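Local coordinates for hemerythrin HHE cation binding domain protein (Mycobacterium kansasii, PDB 6TYJ), which binds iron or zinc ions within a hemerythrin-type helical bundle, at residues I53-E58 with E112-E117; L61-L66 with V75-H80. All coordinates share one frame; numbering follows the deposited sequence. Where two conformers were deposited one is given.

Glu-58 of interaction 1 and His-80 of interaction 2 meet at a shared zinc ion, a worked example of a metal cluster that draws its ligands from several helices. Interaction 1 (53-58 with 112-117) lies near the middle of the chain and supplies three of the five protein ligands of one zinc. Interaction 2 (61-66 with 75-80), whose centre is about 9 Å from that of interaction 1, adds His-80, which binds two further zinc ions. Both contacts draw on helix 38-65. The metal-binding groups Glu-58 OE1 and His-80 NE2 lie 2.8 Å apart, while Phe-55 CD1 approaches His-80 NE2 to 3.5 Å. Aromatic packing thus runs alongside the metal bonds that join the two.

Interaction 1 (I53-E58 with E112-E117); sequences IHFRIE and EAHADE. With ZN (zinc ion), chain B.
His-54, Glu-58 and His-114 converge on one zinc ion, illustrating how a metal can join helices whose backbones stay well apart. The bonds from zinc to His-54 NE2 and His-114 NE2 are both 2.1 Å, and that to Glu-58 OE2 is 1.9 Å. The two imidazoles advance from opposite directions and meet rim to rim, with planes at 88°. Although His-54 NE2 and His-114 NE2 are 3.4 Å apart, they form no hydrogen bond, since each is committed to the metal. His-20 and Glu-118 complete this five-residue site.

The carboxylate of Glu-58 divides its work: OE2 holds this zinc, whereas OE1 turns to a second zinc and passes 3.2 Å from His-114 CE1 at the edge of the imidazole. Phe-55 approaches the same imidazole from another side, its edge directed at the face and its CE1 above the middle of the ring.

Further out, His-54 has its CG anti to the backbone N (chi1 -173°), which sends the ring into the bundle interior, and its ND1 is hydrogen-bonded to ND1 of His-19. That second-shell bond should restrain the rotation of the ring while NE2 faces the metal. The axes of the two short segments stay 13.5 Å apart and run in broadly the same direction, as for diagonal partners in an up-down four-helix bundle. Cohesion between these two segments is therefore largely a matter of coordination chemistry, and a carboxylate shared between metals couples this zinc to its neighbour.

Interaction 2 (L61-L66 with V75-H80); sequences LYYPAL and VAHAEH. With ZN (zinc ion), chain D.
The ring of Tyr-63 receives the methyl of Ala-76 over one face, while its edge is turned toward the face of His-77. Ala-76 CB sits 3.9 Å from the centroid of the Tyr-63 ring, displaced from the centre toward the CZ-CE2 side of the rim, and makes a CH-pi contact there; its closest carbon is Tyr-63 CZ, at 3.5 Å. On the His-77 side, Tyr-63 CD2 comes within 3.9 Å of His-77 NE2, and the planes stand at 80°. The third aromatic partner, His-80, meets the tyrosine obliquely, its CE1 lying 3.8 Å from Tyr-63 CE2 with the planes 38° apart. One tyrosine thus fits among three residues of the facing helix, and such clustering illustrates how an aromatic side chain can reach between two roughly antiparallel segments whose axes lie 11.9 Å apart at closest approach.

The CG of Tyr-63 lies anti to its carbonyl carbon (chi1 -71°), and from there the ring reaches across to helix 70-91. Tyr-63 OH is hydrogen-bonded to a water at 2.7 Å, and this water donates to the carbonyl oxygen of Ala-76. That oxygen also accepts the helical bond from His-80 N, so it is gripped twice. Met-122 and Glu-118 add further contacts to the tyrosine.

His-80 carries the metal chemistry. Its ND1 binds a zinc at 2.2 Å, alongside two waters and Asp-59, and its NE2 binds another zinc that Glu-58 and His-114 also hold. With both nitrogens engaged, the imidazole bridges two metals and its rotation is fixed by them. The contact consequently pairs a water-mediated and aromatic helix interface with a histidine ligand of the metal cluster, and the packing of Tyr-63 borders that ligand directly.

Interaction 1 (I53-E58 with E112-E117)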
loop_
_atom_site.group_PDB
_atom_site.type_symbol
_atom_site.label_atom_id
_atom_site.label_comp_id
_atom_site.label_asym_id
_atom_site.label_seq_id
_atom_site.Cartn_x
_atom_site.Cartn_y
_atom_site.Cartn_z
ATOM N N ILE A 53 -1.973 -3.015 4.989
ATOM C CA ILE A 53 -1.093 -4.169 5.142
ATOM C C ILE A 53 0.108 -4.080 4.212
ATOM O O ILE A 53 1.190 -4.619 4.527
ATOM C CB ILE A 53 -1.865 -5.479 4.966
ATOM C CG1 ILE A 53 -2.274 -5.714 3.533
ATOM C CG2 ILE A 53 -3.115 -5.483 5.845
ATOM C CD1 ILE A 53 -3.305 -6.879 3.451
ATOM N N HIS A 54 -0.041 -3.386 3.082
ATOM C CA HIS A 54 1.055 -3.239 2.141
ATOM C C HIS A 54 2.197 -2.432 2.732
ATOM O O HIS A 54 3.365 -2.864 2.686
ATOM C CB HIS A 54 0.546 -2.555 0.885
ATOM C CG HIS A 54 1.557 -2.504 -0.204
ATOM N ND1 HIS A 54 1.816 -3.577 -1.018
ATOM C CD2 HIS A 54 2.368 -1.504 -0.622
ATOM C CE1 HIS A 54 2.745 -3.246 -1.900
ATOM N NE2 HIS A 54 3.101 -1.996 -1.669
ATOM N N PHE A 55 1.880 -1.259 3.299
ATOM C CA PHE A 55 2.928 -0.442 3.900
ATOM C C PHE A 55 3.558 -1.155 5.082
ATOM O O PHE A 55 4.760 -1.000 5.314
ATOM C CB PHE A 55 2.395 0.932 4.312
ATOM C CG PHE A 55 2.247 1.885 3.156
ATOM C CD1 PHE A 55 2.442 1.451 1.853
ATOM C CD2 PHE A 55 1.951 3.219 3.386
ATOM C CE1 PHE A 55 2.311 2.330 0.771
ATOM C CE2 PHE A 55 1.820 4.096 2.326
ATOM C CZ PHE A 55 2.006 3.650 1.015
ATOM N N ARG A 56 2.776 -1.945 5.827
ATOM C CA ARG A 56 3.346 -2.654 6.979
ATOM C C ARG A 56 4.311 -3.741 6.539
ATOM O O ARG A 56 5.386 -3.896 7.148
ATOM C CB ARG A 56 2.235 -3.249 7.833
ATOM C CG ARG A 56 1.496 -2.233 8.676
ATOM C CD ARG A 56 0.546 -2.921 9.634
ATOM N NE ARG A 56 -0.392 -1.961 10.189
ATOM C CZ ARG A 56 -0.233 -1.363 11.360
ATOM N NH1 ARG A 56 0.826 -1.638 12.104
ATOM N NH2 ARG A 56 -1.144 -0.505 11.793
ATOM N N ILE A 57 3.944 -4.545 5.527
ATOM C CA ILE A 57 4.917 -5.555 5.130
ATOM C C ILE A 57 6.153 -4.906 4.530
ATOM O O ILE A 57 7.270 -5.423 4.748
ATOM C CB ILE A 57 4.340 -6.646 4.203
ATOM C CG1 ILE A 57 3.989 -6.122 2.816
ATOM C CG2 ILE A 57 3.142 -7.344 4.857
ATOM C CD1 ILE A 57 3.622 -7.259 1.878
ATOM N N GLU A 58 6.019 -3.761 3.848
ATOM C CA GLU A 58 7.198 -3.059 3.352
ATOM C C GLU A 58 8.044 -2.563 4.530
ATOM O O GLU A 58 9.260 -2.820 4.586
ATOM C CB GLU A 58 6.766 -1.935 2.373
ATOM C CG GLU A 58 6.395 -2.482 1.008
ATOM C CD GLU A 58 5.907 -1.426 0.079
ATOM O OE1 GLU A 58 5.571 -0.341 0.533
ATOM O OE2 GLU A 58 5.860 -1.736 -1.121
ATOM N N GLU A 112 -0.185 5.560 -7.184
ATOM C CA GLU A 112 0.422 4.932 -8.350
ATOM C C GLU A 112 1.901 5.281 -8.451
ATOM O O GLU A 112 2.708 4.444 -8.867
ATOM C CB GLU A 112 -0.334 5.354 -9.616
ATOM N N ALA A 113 2.276 6.499 -8.051
ATOM C CA ALA A 113 3.687 6.880 -8.047
ATOM C C ALA A 113 4.488 6.109 -7.004
ATOM O O ALA A 113 5.691 5.907 -7.197
ATOM C CB ALA A 113 3.838 8.385 -7.810
ATOM N N HIS A 114 3.867 5.717 -5.883
ATOM C CA HIS A 114 4.561 4.859 -4.920
ATOM C C HIS A 114 5.105 3.626 -5.613
ATOM O O HIS A 114 6.309 3.315 -5.536
ATOM C CB HIS A 114 3.622 4.420 -3.786
ATOM C CG HIS A 114 4.032 3.117 -3.131
ATOM N ND1 HIS A 114 5.043 3.033 -2.201
ATOM C CD2 HIS A 114 3.580 1.846 -3.305
ATOM C CE1 HIS A 114 5.203 1.771 -1.843
ATOM N NE2 HIS A 114 4.317 1.030 -2.476
ATOM N N ALA A 115 4.196 2.880 -6.240
ATOM C CA ALA A 115 4.522 1.611 -6.867
ATOM C C ALA A 115 5.529 1.796 -7.979
ATOM O O ALA A 115 6.522 1.065 -8.050
ATOM C CB ALA A 115 3.247 0.951 -7.396
ATOM N N ASP A 116 5.280 2.765 -8.874
ATOM C CA ASP A 116 6.204 3.015 -9.975
ATOM C C ASP A 116 7.605 3.338 -9.464
ATOM O O ASP A 116 8.603 2.832 -9.997
ATOM C CB ASP A 116 5.694 4.161 -10.867
ATOM C CG ASP A 116 4.412 3.814 -11.623
ATOM O OD1 ASP A 116 3.720 4.757 -12.082
ATOM O OD2 ASP A 116 4.084 2.613 -11.756
ATOM N N GLU A 117 7.709 4.208 -8.451
ATOM C CA GLU A 117 9.031 4.574 -7.949
ATOM C C GLU A 117 9.703 3.377 -7.282
ATOM O O GLU A 117 10.908 3.158 -7.449
ATOM C CB GLU A 117 8.938 5.743 -6.960
ATOM C CG GLU A 117 10.315 6.308 -6.486
ATOM C CD GLU A 117 10.865 5.661 -5.198
ATOM O OE1 GLU A 117 10.071 5.278 -4.303
ATOM O OE2 GLU A 117 12.106 5.545 -5.078
HETATM ZN ZN ZN B . 4.758 -1.035 -2.540
#

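Interaction 2 (L61-L66 with V75-H80)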
loop_
_atom_site.group_PDB
_atom_site.type_symbol
_atom_site.label_atom_id
_atom_site.label_comp_id
_atom_site.label_asym_id
_atom_site.label_seq_id
_atom_site.Cartn_x
_atom_site.Cartn_y
_atom_site.Cartn_z
ATOM N N LEU A 61 9.213 -5.905 6.999
ATOM C CA LEU A 61 9.958 -7.039 6.461
ATOM C C LEU A 61 10.826 -6.647 5.272
ATOM O O LEU A 61 12.027 -6.936 5.263
ATOM C CB LEU A 61 9.002 -8.167 6.073
ATOM C CG LEU A 61 8.402 -8.893 7.283
ATOM C CD1 LEU A 61 7.268 -9.832 6.941
ATOM C CD2 LEU A 61 9.512 -9.664 7.972
ATOM N N TYR A 62 10.249 -6.004 4.252
ATOM C CA TYR A 62 11.004 -5.861 3.009
ATOM C C TYR A 62 12.084 -4.785 3.111
ATOM O O TYR A 62 13.255 -5.026 2.786
ATOM C CB TYR A 62 10.041 -5.533 1.866
ATOM C CG TYR A 62 10.738 -5.493 0.514
ATOM C CD1 TYR A 62 11.272 -6.650 -0.035
ATOM C CD2 TYR A 62 10.884 -4.298 -0.193
ATOM C CE1 TYR A 62 11.902 -6.622 -1.274
ATOM C CE2 TYR A 62 11.541 -4.260 -1.437
ATOM C CZ TYR A 62 12.040 -5.425 -1.961
ATOM O OH TYR A 62 12.679 -5.439 -3.184
ATOM N N TYR A 63 11.705 -3.572 3.511
ATOM C CA TYR A 63 12.702 -2.518 3.587
ATOM C C TYR A 63 13.809 -2.831 4.604
ATOM O O TYR A 63 14.963 -2.477 4.315
ATOM C CB TYR A 63 12.015 -1.172 3.883
ATOM C CG TYR A 63 11.202 -0.603 2.749
ATOM C CD1 TYR A 63 11.456 -0.995 1.453
ATOM C CD2 TYR A 63 10.179 0.320 2.982
ATOM C CE1 TYR A 63 10.720 -0.469 0.377
ATOM C CE2 TYR A 63 9.448 0.844 1.915
ATOM C CZ TYR A 63 9.726 0.426 0.623
ATOM O OH TYR A 63 9.035 0.917 -0.482
ATOM N N PRO A 64 13.566 -3.501 5.755
ATOM C CA PRO A 64 14.699 -3.835 6.630
ATOM C C PRO A 64 15.712 -4.747 5.957
ATOM O O PRO A 64 16.927 -4.601 6.189
ATOM C CB PRO A 64 14.009 -4.490 7.840
ATOM C CG PRO A 64 12.679 -3.743 7.911
ATOM C CD PRO A 64 12.264 -3.624 6.453
ATOM N N ALA A 65 15.240 -5.691 5.132
ATOM C CA ALA A 65 16.132 -6.568 4.386
ATOM C C ALA A 65 16.986 -5.789 3.403
ATOM O O ALA A 65 18.091 -6.228 3.033
ATOM C CB ALA A 65 15.325 -7.629 3.640
ATOM N N LEU A 66 16.496 -4.635 2.976
ATOM C CA LEU A 66 17.176 -3.783 2.020
ATOM C C LEU A 66 17.882 -2.608 2.694
ATOM O O LEU A 66 18.237 -1.644 2.010
ATOM C CB LEU A 66 16.177 -3.274 0.979
ATOM C CG LEU A 66 15.956 -4.191 -0.234
ATOM C CD1 LEU A 66 15.395 -5.564 0.136
ATOM C CD2 LEU A 66 15.092 -3.507 -1.292
ATOM N N VAL A 75 14.188 7.509 1.052
ATOM C CA VAL A 75 13.216 7.969 0.050
ATOM C C VAL A 75 11.949 7.129 0.109
ATOM O O VAL A 75 10.831 7.663 0.067
ATOM C CB VAL A 75 13.855 7.923 -1.339
ATOM C CG1 VAL A 75 12.774 8.164 -2.396
ATOM C CG2 VAL A 75 14.952 8.955 -1.434
ATOM N N ALA A 76 12.106 5.804 0.247
ATOM C CA ALA A 76 10.973 4.893 0.314
ATOM C C ALA A 76 10.035 5.257 1.451
ATOM O O ALA A 76 8.808 5.307 1.278
ATOM C CB ALA A 76 11.479 3.464 0.508
ATOM N N HIS A 77 10.604 5.500 2.633
ATOM C CA HIS A 77 9.795 5.852 3.788
ATOM C C HIS A 77 9.162 7.228 3.637
ATOM O O HIS A 77 8.013 7.434 4.050
ATOM C CB HIS A 77 10.652 5.808 5.029
ATOM C CG HIS A 77 10.907 4.417 5.510
ATOM N ND1 HIS A 77 12.175 3.907 5.685
ATOM C CD2 HIS A 77 10.052 3.429 5.865
ATOM C CE1 HIS A 77 12.091 2.662 6.129
ATOM N NE2 HIS A 77 10.815 2.353 6.264
ATOM N N ALA A 78 9.903 8.190 3.080
ATOM C CA ALA A 78 9.287 9.484 2.787
ATOM C C ALA A 78 8.156 9.355 1.769
ATOM O O ALA A 78 7.158 10.072 1.869
ATOM C CB ALA A 78 10.354 10.471 2.300
ATOM N N GLU A 79 8.271 8.448 0.787
ATOM C CA GLU A 79 7.164 8.225 -0.152
ATOM C C GLU A 79 5.934 7.649 0.552
ATOM O O GLU A 79 4.796 7.927 0.163
ATOM C CB GLU A 79 7.603 7.289 -1.284
ATOM C CG GLU A 79 8.534 7.898 -2.327
ATOM C CD GLU A 79 7.798 8.730 -3.359
ATOM O OE1 GLU A 79 8.464 9.498 -4.098
ATOM O OE2 GLU A 79 6.554 8.615 -3.423
ATOM N N HIS A 80 6.131 6.799 1.564
ATOM C CA HIS A 80 4.976 6.380 2.350
ATOM C C HIS A 80 4.295 7.580 2.986
ATOM O O HIS A 80 3.062 7.680 2.975
ATOM C CB HIS A 80 5.396 5.407 3.436
ATOM C CG HIS A 80 5.604 4.009 2.956
ATOM N ND1 HIS A 80 5.889 2.981 3.828
ATOM C CD2 HIS A 80 5.606 3.464 1.719
ATOM C CE1 HIS A 80 6.032 1.857 3.149
ATOM N NE2 HIS A 80 5.870 2.121 1.869
HETATM ZN ZN ZN D . 6.028 3.292 5.985
HETATM O O HOH W 1 7.749 3.293 -0.611
HETATM O O HOH W 2 4.252 3.997 6.569
HETATM O O HOH W 3 7.348 4.571 6.509
#